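Local coordinates for protein cystalysin (Treponema denticola, PDB 1C7N) that belongs to the class I and II aminotransferase family and binds pyridoxal-5'-phosphate in a pocket of its fold, at residues 206-211 against 322-327; 302-306 against 374-380; 224-228 against 252-256; 230-236 against 247-252. All coordinates share one frame; numbering follows the deposited sequence.

Contact 1 of 4, residues 206-211 against 322-327. With PLP (pyridoxal-5'-phosphate), chain I.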
# COMPACT_ATOMS: atom_id res chain seq x y z
N HIS A 206 0.49 -12.23 -15.06
CA HIS A 206 -0.53 -13.01 -15.74
C HIS A 206 -0.13 -14.48 -15.89
O HIS A 206 -0.77 -15.21 -16.65
CB HIS A 206 -0.79 -12.49 -17.16
CG HIS A 206 -1.36 -11.11 -17.22
ND1 HIS A 206 -0.58 -9.98 -17.32
CD2 HIS A 206 -2.65 -10.68 -17.26
CE1 HIS A 206 -1.35 -8.92 -17.43
NE2 HIS A 206 -2.61 -9.31 -17.40
N PHE A 207 0.90 -14.94 -15.18
CA PHE A 207 1.31 -16.32 -15.41
C PHE A 207 0.38 -17.46 -14.99
O PHE A 207 0.65 -18.62 -15.32
CB PHE A 207 2.76 -16.57 -14.92
CG PHE A 207 2.94 -16.66 -13.42
CD1 PHE A 207 4.21 -16.95 -12.90
CD2 PHE A 207 1.89 -16.46 -12.54
CE1 PHE A 207 4.42 -17.04 -11.52
CE2 PHE A 207 2.09 -16.55 -11.15
CZ PHE A 207 3.36 -16.85 -10.65
N ASP A 208 -0.73 -17.16 -14.31
CA ASP A 208 -1.69 -18.21 -13.94
C ASP A 208 -2.86 -18.22 -14.91
O ASP A 208 -3.70 -19.12 -14.87
CB ASP A 208 -2.25 -18.01 -12.53
CG ASP A 208 -1.19 -18.03 -11.46
OD1 ASP A 208 -0.36 -18.96 -11.46
OD2 ASP A 208 -1.20 -17.12 -10.61
N LEU A 209 -2.93 -17.20 -15.76
CA LEU A 209 -4.03 -17.08 -16.72
C LEU A 209 -3.58 -17.50 -18.12
O LEU A 209 -3.41 -16.67 -19.02
CB LEU A 209 -4.55 -15.64 -16.72
CG LEU A 209 -5.16 -15.21 -15.38
CD1 LEU A 209 -5.22 -13.69 -15.28
CD2 LEU A 209 -6.55 -15.81 -15.23
N ILE A 210 -3.41 -18.81 -18.28
CA ILE A 210 -2.97 -19.39 -19.55
C ILE A 210 -4.11 -20.16 -20.20
O ILE A 210 -4.83 -20.90 -19.53
CB ILE A 210 -1.79 -20.37 -19.31
CG1 ILE A 210 -0.71 -19.69 -18.47
CG2 ILE A 210 -1.23 -20.84 -20.65
CD1 ILE A 210 -0.12 -18.44 -19.11
N MET A 211 -4.29 -19.99 -21.50
CA MET A 211 -5.35 -20.69 -22.21
C MET A 211 -4.94 -22.15 -22.43
O MET A 211 -3.74 -22.46 -22.47
CB MET A 211 -5.65 -20.03 -23.56
CG MET A 211 -6.26 -18.64 -23.44
SD MET A 211 -7.78 -18.62 -22.47
CE MET A 211 -7.18 -17.94 -20.92
N ILE A 322 -6.03 -16.04 -27.99
CA ILE A 322 -4.81 -15.65 -27.29
C ILE A 322 -4.24 -16.86 -26.56
O ILE A 322 -4.92 -17.88 -26.40
CB ILE A 322 -5.11 -14.54 -26.27
CG1 ILE A 322 -6.22 -15.00 -25.32
CG2 ILE A 322 -5.49 -13.25 -27.00
CD1 ILE A 322 -6.60 -13.97 -24.28
N GLU A 323 -2.99 -16.76 -26.12
CA GLU A 323 -2.34 -17.86 -25.42
C GLU A 323 -2.43 -17.69 -23.90
O GLU A 323 -2.48 -18.68 -23.15
CB GLU A 323 -0.87 -17.94 -25.85
CG GLU A 323 -0.67 -17.80 -27.36
CD GLU A 323 0.78 -17.99 -27.78
OE1 GLU A 323 1.69 -17.59 -27.03
OE2 GLU A 323 1.00 -18.53 -28.89
N GLY A 324 -2.46 -16.44 -23.45
CA GLY A 324 -2.53 -16.14 -22.02
C GLY A 324 -3.22 -14.82 -21.74
O GLY A 324 -3.47 -14.04 -22.65
N THR A 325 -3.48 -14.56 -20.45
CA THR A 325 -4.18 -13.37 -19.97
C THR A 325 -5.64 -13.53 -20.42
O THR A 325 -5.94 -14.43 -21.21
CB THR A 325 -3.66 -12.03 -20.60
OG1 THR A 325 -4.20 -11.88 -21.92
CG2 THR A 325 -2.14 -11.97 -20.65
N TYR A 326 -6.53 -12.68 -19.92
CA TYR A 326 -7.92 -12.72 -20.35
C TYR A 326 -8.22 -11.48 -21.19
O TYR A 326 -9.36 -11.06 -21.32
CB TYR A 326 -8.89 -12.80 -19.16
CG TYR A 326 -8.76 -11.74 -18.07
CD1 TYR A 326 -8.32 -12.09 -16.80
CD2 TYR A 326 -9.12 -10.41 -18.30
CE1 TYR A 326 -8.25 -11.16 -15.77
CE2 TYR A 326 -9.05 -9.46 -17.28
CZ TYR A 326 -8.61 -9.84 -16.01
OH TYR A 326 -8.51 -8.92 -14.99
N LEU A 327 -7.16 -10.92 -21.77
CA LEU A 327 -7.25 -9.71 -22.60
C LEU A 327 -6.97 -10.04 -24.08
O LEU A 327 -5.85 -10.36 -24.45
CB LEU A 327 -6.24 -8.68 -22.08
CG LEU A 327 -6.36 -8.38 -20.58
CD1 LEU A 327 -5.15 -7.62 -20.07
CD2 LEU A 327 -7.63 -7.57 -20.34
N1 PLP I . 1.66 -5.69 -14.96
C2 PLP I . 0.84 -5.99 -16.07
C2A PLP I . 1.58 -6.45 -17.31
C3 PLP I . -0.61 -5.91 -15.85
O3 PLP I . -1.32 -6.09 -16.96
C4 PLP I . -1.10 -5.60 -14.56
C4A PLP I . -2.53 -5.60 -14.27
C5 PLP I . -0.12 -5.34 -13.46
C6 PLP I . 1.23 -5.37 -13.70
C5A PLP I . -0.68 -5.38 -12.04
O4P PLP I . -0.54 -4.34 -11.15
P PLP I . -1.13 -4.69 -9.68
O1P PLP I . -1.19 -3.37 -9.06
O2P PLP I . -0.14 -5.61 -8.98
O3P PLP I . -2.45 -5.31 -9.79
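The imidazole of H206 has T325 against one face: methyl CG2 lies 3.5 Å above the ring plane, offset toward the rim, in a CH-pi contact. At the ring edge, in its plane, sits C2A of pyridoxal-5'-phosphate. H206 lines that ligand's pocket, and the T325 methyl packs behind it. L327 CD1 reaches H206 NE2 obliquely at 4.1 Å. The Y326 ring receives L209 CD1 at a slant, 3.8 Å from its CD1. T325 keeps CG2 on the imidazole with chi1 at 79°, which leaves OG1 to accept from L327 N at 3.1 Å in an ST turn.

Two backbone bonds tie the segments about the single bridge of I210 with G324. T325 N donates to L209 O, at a modelled 2.5 Å that is doubtfully short, and M211 N donates to E323 O at 2.8 Å. The bent M211 chain packs CG on I322 CG1.

E323 turns away from M211; its carboxylate is held by V180 N, R179 and Y148. Helix 289-313 packs on L209, M211 and Y326, while F207 and D208 face helix 69-83 and Y326 and L327 lean on strand 367-371.

Contact 2 of 4, residues 302-306 against 374-380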
# COMPACT_ATOMS: atom_id res chain seq x y z
N ASN A 302 -15.23 -17.22 -24.06
CA ASN A 302 -15.41 -15.85 -24.53
C ASN A 302 -14.50 -15.41 -25.68
O ASN A 302 -14.96 -14.71 -26.58
CB ASN A 302 -15.28 -14.88 -23.35
CG ASN A 302 -16.47 -14.97 -22.40
OD1 ASN A 302 -17.49 -15.59 -22.72
ND2 ASN A 302 -16.34 -14.34 -21.24
N GLN A 303 -13.23 -15.81 -25.67
CA GLN A 303 -12.35 -15.42 -26.77
C GLN A 303 -12.85 -16.08 -28.06
O GLN A 303 -12.68 -15.54 -29.15
CB GLN A 303 -10.90 -15.84 -26.50
CG GLN A 303 -10.70 -17.35 -26.41
CD GLN A 303 -9.24 -17.76 -26.48
OE1 GLN A 303 -8.36 -16.96 -26.81
NE2 GLN A 303 -8.98 -19.03 -26.18
N ARG A 304 -13.47 -17.25 -27.94
CA ARG A 304 -13.99 -17.94 -29.11
C ARG A 304 -15.28 -17.26 -29.56
O ARG A 304 -15.57 -17.18 -30.75
CB ARG A 304 -14.19 -19.43 -28.80
CG ARG A 304 -12.85 -20.16 -28.60
CD ARG A 304 -13.00 -21.56 -28.01
NE ARG A 304 -11.70 -22.19 -27.76
CZ ARG A 304 -10.87 -22.63 -28.71
NH1 ARG A 304 -11.21 -22.52 -29.99
NH2 ARG A 304 -9.71 -23.17 -28.38
N ILE A 305 -16.05 -16.74 -28.61
CA ILE A 305 -17.29 -16.04 -28.95
C ILE A 305 -16.94 -14.79 -29.78
O ILE A 305 -17.58 -14.50 -30.79
CB ILE A 305 -18.06 -15.60 -27.67
CG1 ILE A 305 -18.61 -16.83 -26.96
CG2 ILE A 305 -19.20 -14.63 -28.04
CD1 ILE A 305 -19.37 -16.51 -25.68
N VAL A 306 -15.90 -14.08 -29.35
CA VAL A 306 -15.45 -12.87 -30.03
C VAL A 306 -14.93 -13.22 -31.43
O VAL A 306 -15.35 -12.63 -32.42
CB VAL A 306 -14.32 -12.16 -29.23
CG1 VAL A 306 -13.82 -10.93 -29.97
CG2 VAL A 306 -14.84 -11.77 -27.84
N ALA A 374 -15.77 -11.58 -18.11
CA ALA A 374 -17.15 -11.20 -17.85
C ALA A 374 -18.03 -12.37 -18.27
O ALA A 374 -17.56 -13.30 -18.94
CB ALA A 374 -17.50 -9.95 -18.66
N PRO A 375 -19.31 -12.36 -17.87
CA PRO A 375 -20.19 -13.46 -18.27
C PRO A 375 -20.33 -13.48 -19.79
O PRO A 375 -20.35 -12.43 -20.43
CB PRO A 375 -21.51 -13.12 -17.58
CG PRO A 375 -21.05 -12.41 -16.33
CD PRO A 375 -19.98 -11.49 -16.87
N SER A 376 -20.41 -14.68 -20.36
CA SER A 376 -20.54 -14.83 -21.80
C SER A 376 -21.72 -14.00 -22.33
O SER A 376 -21.61 -13.35 -23.37
CB SER A 376 -20.71 -16.32 -22.14
OG SER A 376 -19.57 -17.06 -21.74
N SER A 377 -22.83 -14.03 -21.61
CA SER A 377 -24.01 -13.27 -22.02
C SER A 377 -23.69 -11.79 -22.12
O SER A 377 -24.21 -11.09 -22.99
CB SER A 377 -25.15 -13.46 -21.02
OG SER A 377 -24.79 -12.97 -19.74
N VAL A 378 -22.82 -11.31 -21.23
CA VAL A 378 -22.44 -9.90 -21.22
C VAL A 378 -21.59 -9.59 -22.45
O VAL A 378 -21.75 -8.53 -23.06
CB VAL A 378 -21.65 -9.53 -19.94
CG1 VAL A 378 -21.06 -8.14 -20.08
CG2 VAL A 378 -22.58 -9.58 -18.74
N ILE A 379 -20.70 -10.51 -22.80
CA ILE A 379 -19.85 -10.33 -23.97
C ILE A 379 -20.74 -10.28 -25.22
O ILE A 379 -20.51 -9.48 -26.13
CB ILE A 379 -18.83 -11.49 -24.12
CG1 ILE A 379 -17.90 -11.55 -22.90
CG2 ILE A 379 -17.99 -11.31 -25.39
CD1 ILE A 379 -17.04 -10.32 -22.70
N GLN A 380 -21.76 -11.14 -25.25
CA GLN A 380 -22.69 -11.21 -26.37
C GLN A 380 -23.50 -9.92 -26.52
O GLN A 380 -23.73 -9.44 -27.63
CB GLN A 380 -23.63 -12.40 -26.19
CG GLN A 380 -22.93 -13.75 -26.26
CD GLN A 380 -22.75 -14.24 -27.68
OE1 GLN A 380 -22.41 -13.46 -28.58
NE2 GLN A 380 -22.97 -15.53 -27.90
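N302 supplies the polar part of this contact, using both ends of its side-chain amide. ND2 donates to A374 O at 2.8 Å, with an N-H...O angle of 135°; the acceptor lies close to the amide plane, although the donor itself is tilted from the plane of the A374 carbonyl. OD1 in turn accepts from S376 OG at 2.7 Å, again with the donor a little out of plane. ND2 also bonds to L372 O, so three bonds fix the rotation of the amide.

Apolar contacts continue beside and beyond it. I379 CG1 passes obliquely against the amide, 3.6 Å from N302 ND2, while I379 CG2 crosses V306 CG2 at about a right angle, 4.0 Å away. I305 splits its branches: CD1 touches S376 CB at 3.8 Å, and CG2, anti to its own backbone N, meets the amide end of Q380, 3.5 Å from OE1. Q380 gets there by bending its chain at chi2 (-84°).

The helices behind these side chains run nearly parallel, their local axes 10.1 Å apart and inclined by 20°. With P375 as N-cap of helix 376-393, N302 grips both the residue before the cap and the first residue after it. A buried amide with donor and acceptor both engaged thus ties down the start of that helix, and aliphatic packing takes over one turn later.

Contact 3 of 4, residues 224-228 against 252-256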
# COMPACT_ATOMS: atom_id res chain seq x y z
N GLU A 224 20.20 -20.62 -13.58
CA GLU A 224 20.53 -20.04 -12.29
C GLU A 224 21.34 -18.76 -12.38
O GLU A 224 21.19 -17.86 -11.54
CB GLU A 224 21.26 -21.06 -11.42
CG GLU A 224 20.36 -22.13 -10.82
CD GLU A 224 19.22 -21.55 -9.99
OE1 GLU A 224 19.36 -20.41 -9.50
OE2 GLU A 224 18.19 -22.23 -9.82
N GLN A 225 22.21 -18.66 -13.39
CA GLN A 225 23.01 -17.46 -13.55
C GLN A 225 22.12 -16.31 -14.01
O GLN A 225 22.36 -15.15 -13.66
CB GLN A 225 24.14 -17.68 -14.56
CG GLN A 225 25.32 -18.47 -14.00
CD GLN A 225 24.99 -19.93 -13.79
OE1 GLN A 225 24.79 -20.68 -14.75
NE2 GLN A 225 24.93 -20.35 -12.52
N LEU A 226 21.09 -16.63 -14.79
CA LEU A 226 20.15 -15.61 -15.23
C LEU A 226 19.39 -15.16 -13.99
O LEU A 226 19.22 -13.96 -13.74
CB LEU A 226 19.18 -16.17 -16.27
CG LEU A 226 18.07 -15.22 -16.75
CD1 LEU A 226 18.68 -14.04 -17.50
CD2 LEU A 226 17.10 -15.98 -17.64
N ALA A 227 18.96 -16.13 -13.19
CA ALA A 227 18.22 -15.86 -11.96
C ALA A 227 19.04 -14.98 -11.01
O ALA A 227 18.48 -14.23 -10.21
CB ALA A 227 17.85 -17.17 -11.25
N ASP A 228 20.36 -15.07 -11.11
CA ASP A 228 21.26 -14.28 -10.27
C ASP A 228 21.12 -12.78 -10.51
O ASP A 228 21.47 -11.98 -9.64
CB ASP A 228 22.72 -14.70 -10.53
CG ASP A 228 23.09 -16.00 -9.84
OD1 ASP A 228 24.15 -16.57 -10.19
OD2 ASP A 228 22.34 -16.45 -8.95
N ILE A 252 13.25 -12.20 -5.71
CA ILE A 252 14.63 -11.80 -5.99
C ILE A 252 15.61 -12.74 -5.30
O ILE A 252 15.76 -12.71 -4.08
CB ILE A 252 14.89 -10.37 -5.50
CG1 ILE A 252 13.79 -9.43 -6.02
CG2 ILE A 252 16.25 -9.88 -6.00
CD1 ILE A 252 13.88 -8.03 -5.47
N LYS A 253 16.27 -13.58 -6.09
CA LYS A 253 17.24 -14.55 -5.58
C LYS A 253 18.52 -13.94 -5.00
O LYS A 253 18.96 -14.32 -3.92
CB LYS A 253 17.63 -15.53 -6.69
CG LYS A 253 18.75 -16.48 -6.32
CD LYS A 253 19.28 -17.21 -7.55
CE LYS A 253 20.29 -18.28 -7.16
NZ LYS A 253 21.00 -18.85 -8.34
N ASN A 254 19.11 -13.00 -5.73
CA ASN A 254 20.35 -12.36 -5.29
C ASN A 254 20.19 -11.48 -4.06
O ASN A 254 19.43 -10.51 -4.08
CB ASN A 254 20.96 -11.55 -6.43
CG ASN A 254 22.33 -10.99 -6.08
OD1 ASN A 254 22.44 -9.91 -5.50
ND2 ASN A 254 23.37 -11.75 -6.41
N PRO A 255 20.91 -11.80 -2.97
CA PRO A 255 20.85 -11.05 -1.72
C PRO A 255 21.18 -9.57 -1.89
O PRO A 255 20.57 -8.71 -1.25
CB PRO A 255 21.85 -11.77 -0.83
CG PRO A 255 21.76 -13.18 -1.32
CD PRO A 255 21.77 -12.99 -2.82
N ASP A 256 22.16 -9.27 -2.74
CA ASP A 256 22.56 -7.89 -2.98
C ASP A 256 21.45 -7.12 -3.68
O ASP A 256 21.10 -6.01 -3.27
CB ASP A 256 23.83 -7.85 -3.83
CG ASP A 256 25.08 -8.12 -3.01
OD1 ASP A 256 25.10 -9.12 -2.27
OD2 ASP A 256 26.04 -7.32 -3.12
O HOH W 1 18.31 -11.96 -8.39
O HOH W 2 22.36 -15.05 -6.73
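K253 carries the ionic part, its ammonium set between two carboxylates. NZ lies 2.5 Å from E224 OE1, a short salt bridge that meets the oxygen on its anti side, and 2.8 Å from D228 OD2, which it approaches on the syn side but 32° out of the carboxylate plane. A weak, long bond to E224 O adds a third oxygen. The reach depends on an extended lysine: CG is anti to the backbone N (chi1 174°) and every later torsion stays near 180°. E224 instead bends at chi2 and crosses the lysine at about a right angle. The ammonium beside them probably offsets the closeness of two acceptors, D228 OD2 and the backbone E224 O.

Packing is modest. A227 CB supports the lysine stem at CD, 4.0 Å away, and N254 CB rests 3.3 Å from D228 O.

Two waters add bridged links. One molecule sits 2.9 Å from A227 O and accepts from N254 N at 3.0 Å; a second donates to D228 OD2 and is weakly joined to N254 ND2.

N254 OD1 is used on I257 N, capping helix 255-267 as its N-cap residue. What results is a surface salt-bridge network of E224, D228 and K253, joining the short helix 224-227 and D228, which follows in the chain, to the short connection between strand 248-251 and helix 255-267, whose start N254 caps.

Contact 4 of 4, residues 230-236 against 247-252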
# COMPACT_ATOMS: atom_id res chain seq x y z
N THR A 230 18.05 -11.42 -12.00
CA THR A 230 16.66 -11.22 -12.41
C THR A 230 15.76 -10.83 -11.23
O THR A 230 15.96 -11.28 -10.10
CB THR A 230 16.06 -12.51 -13.04
OG1 THR A 230 16.81 -12.86 -14.21
CG2 THR A 230 14.59 -12.30 -13.41
N ILE A 231 14.77 -9.99 -11.52
CA ILE A 231 13.77 -9.58 -10.54
C ILE A 231 12.48 -10.01 -11.21
O ILE A 231 12.16 -9.54 -12.30
CB ILE A 231 13.72 -8.05 -10.34
CG1 ILE A 231 14.96 -7.56 -9.59
CG2 ILE A 231 12.46 -7.68 -9.58
CD1 ILE A 231 15.04 -6.04 -9.45
N THR A 232 11.75 -10.93 -10.58
CA THR A 232 10.50 -11.41 -11.15
C THR A 232 9.30 -10.91 -10.35
O THR A 232 9.21 -11.15 -9.14
CB THR A 232 10.47 -12.95 -11.20
OG1 THR A 232 11.53 -13.43 -12.05
CG2 THR A 232 9.14 -13.44 -11.75
N PHE A 233 8.40 -10.21 -11.03
CA PHE A 233 7.21 -9.67 -10.39
C PHE A 233 6.02 -10.61 -10.52
O PHE A 233 5.63 -10.99 -11.63
CB PHE A 233 6.82 -8.31 -11.01
CG PHE A 233 7.97 -7.35 -11.16
CD1 PHE A 233 8.83 -7.44 -12.25
CD2 PHE A 233 8.20 -6.36 -10.21
CE1 PHE A 233 9.89 -6.55 -12.40
CE2 PHE A 233 9.26 -5.47 -10.34
CZ PHE A 233 10.11 -5.56 -11.44
N THR A 234 5.46 -11.02 -9.39
CA THR A 234 4.29 -11.90 -9.41
C THR A 234 3.29 -11.39 -8.39
O THR A 234 3.63 -10.57 -7.52
CB THR A 234 4.62 -13.36 -9.02
OG1 THR A 234 4.73 -13.46 -7.59
CG2 THR A 234 5.92 -13.81 -9.66
N ALA A 235 2.06 -11.87 -8.49
CA ALA A 235 1.01 -11.47 -7.57
C ALA A 235 -0.23 -12.28 -7.87
O ALA A 235 -0.39 -12.82 -8.96
CB ALA A 235 0.72 -9.97 -7.71
N PRO A 236 -1.14 -12.39 -6.89
CA PRO A 236 -2.38 -13.15 -7.07
C PRO A 236 -3.52 -12.26 -7.58
O PRO A 236 -4.59 -12.77 -7.92
CB PRO A 236 -2.65 -13.68 -5.67
CG PRO A 236 -2.26 -12.49 -4.82
CD PRO A 236 -0.94 -12.06 -5.46
N MET A 247 -1.38 -6.61 -2.82
CA MET A 247 -0.33 -7.46 -2.27
C MET A 247 0.40 -8.18 -3.40
O MET A 247 -0.21 -8.93 -4.16
CB MET A 247 -0.90 -8.47 -1.28
CG MET A 247 0.16 -9.35 -0.60
SD MET A 247 1.56 -8.43 0.10
CE MET A 247 0.76 -7.53 1.44
N SER A 248 1.70 -7.94 -3.50
CA SER A 248 2.51 -8.55 -4.55
C SER A 248 3.67 -9.36 -3.98
O SER A 248 4.16 -9.07 -2.89
CB SER A 248 3.06 -7.47 -5.48
OG SER A 248 2.03 -6.60 -5.93
N ASN A 249 4.10 -10.36 -4.73
CA ASN A 249 5.22 -11.20 -4.32
C ASN A 249 6.35 -11.05 -5.33
O ASN A 249 6.38 -11.74 -6.36
CB ASN A 249 4.79 -12.66 -4.23
CG ASN A 249 3.83 -12.89 -3.09
OD1 ASN A 249 4.14 -12.61 -1.93
ND2 ASN A 249 2.64 -13.40 -3.41
N ILE A 250 7.26 -10.12 -5.04
CA ILE A 250 8.39 -9.86 -5.92
C ILE A 250 9.49 -10.83 -5.52
O ILE A 250 9.95 -10.82 -4.38
CB ILE A 250 8.88 -8.41 -5.76
CG1 ILE A 250 7.69 -7.46 -5.66
CG2 ILE A 250 9.72 -8.01 -6.97
CD1 ILE A 250 6.78 -7.48 -6.90
N ILE A 251 9.90 -11.67 -6.46
CA ILE A 251 10.93 -12.68 -6.19
C ILE A 251 12.31 -12.25 -6.65
O ILE A 251 12.53 -11.98 -7.84
CB ILE A 251 10.57 -14.02 -6.85
CG1 ILE A 251 9.11 -14.38 -6.54
CG2 ILE A 251 11.49 -15.12 -6.34
CD1 ILE A 251 8.79 -14.44 -5.05
N ILE A 252 13.25 -12.20 -5.71
CA ILE A 252 14.63 -11.80 -5.99
C ILE A 252 15.61 -12.74 -5.30
O ILE A 252 15.76 -12.71 -4.08
CB ILE A 252 14.89 -10.37 -5.50
CG1 ILE A 252 13.79 -9.43 -6.02
CG2 ILE A 252 16.25 -9.88 -6.00
CD1 ILE A 252 13.88 -8.03 -5.47
O HOH W 3 2.33 -13.82 -6.08
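T234 and N249 meet because chi1 of T234 (79°) sets OG1 between the backbone N and the carbonyl carbon, from where it reaches N249 O, 2.7 Å away, in the carbonyl plane and on a lone pair. In I250, chi1 and chi2 (-42° and -61°) bend the chain so that CD1 reaches over to F233 CD2 on the neighbouring strand, at 3.8 Å, an oblique approach to the ring.

N249 O also accepts a longer, bent bond from T234 N, at 3.2 Å and from well above the carbonyl plane. N249 N returns a bond to T234 O. A water closes the polar corner, donating to T234 OG1 and accepting from N249 ND2 at 2.7 Å; N249 OD1 is bonded to Y71 OH.

Farther along, T232 and I251 form a regular antiparallel hydrogen-bonded pair, T232 N to I251 O at 3.0 Å and nearly straight, I251 N to T232 O at 2.8 Å. Strand 248-251 is the one strand running against its neighbours in the seven-stranded mixed sheet, a hallmark of the large domain of fold-type I pyridoxal-5'-phosphate enzymes; strand 92-95 flanks it on its other edge, and strand 199-203 flanks 230-234.

F233 and I250 share a face of the sheet. I231 CG2 touches I250 CG2 at 3.8 Å and lies over one face of the F233 ring, while I231 and I252 run side by side.

At the far end A235 CB packs over S248 CA, and P236 CD approaches M247 O. S248 itself touches pyridoxal-5'-phosphate.

In the fold
Contact 4 is nested within the loop closed by contact 3, and both lie within the loop closed by contact 1, whose segments alternate along the chain with those of contact 2. Contacts 3 and 4 share I252, their centres 13 Å apart: helix 224-227 leads into strand 230-234, and strand 248-251 leads on to helix 255-267. Contact 1 touches contact 4 where F207 packs on T234, centres about 17 Å apart, and each brings a residue, H206 or S248, to the pyridoxal-5'-phosphate pocket. On its other flank contact 1 meets contact 2 through Q303 and I322, linking the pocket to helix 289-313. Contacts 2 and 3, 41 Å apart between centres, lie across the chain's centre from each other.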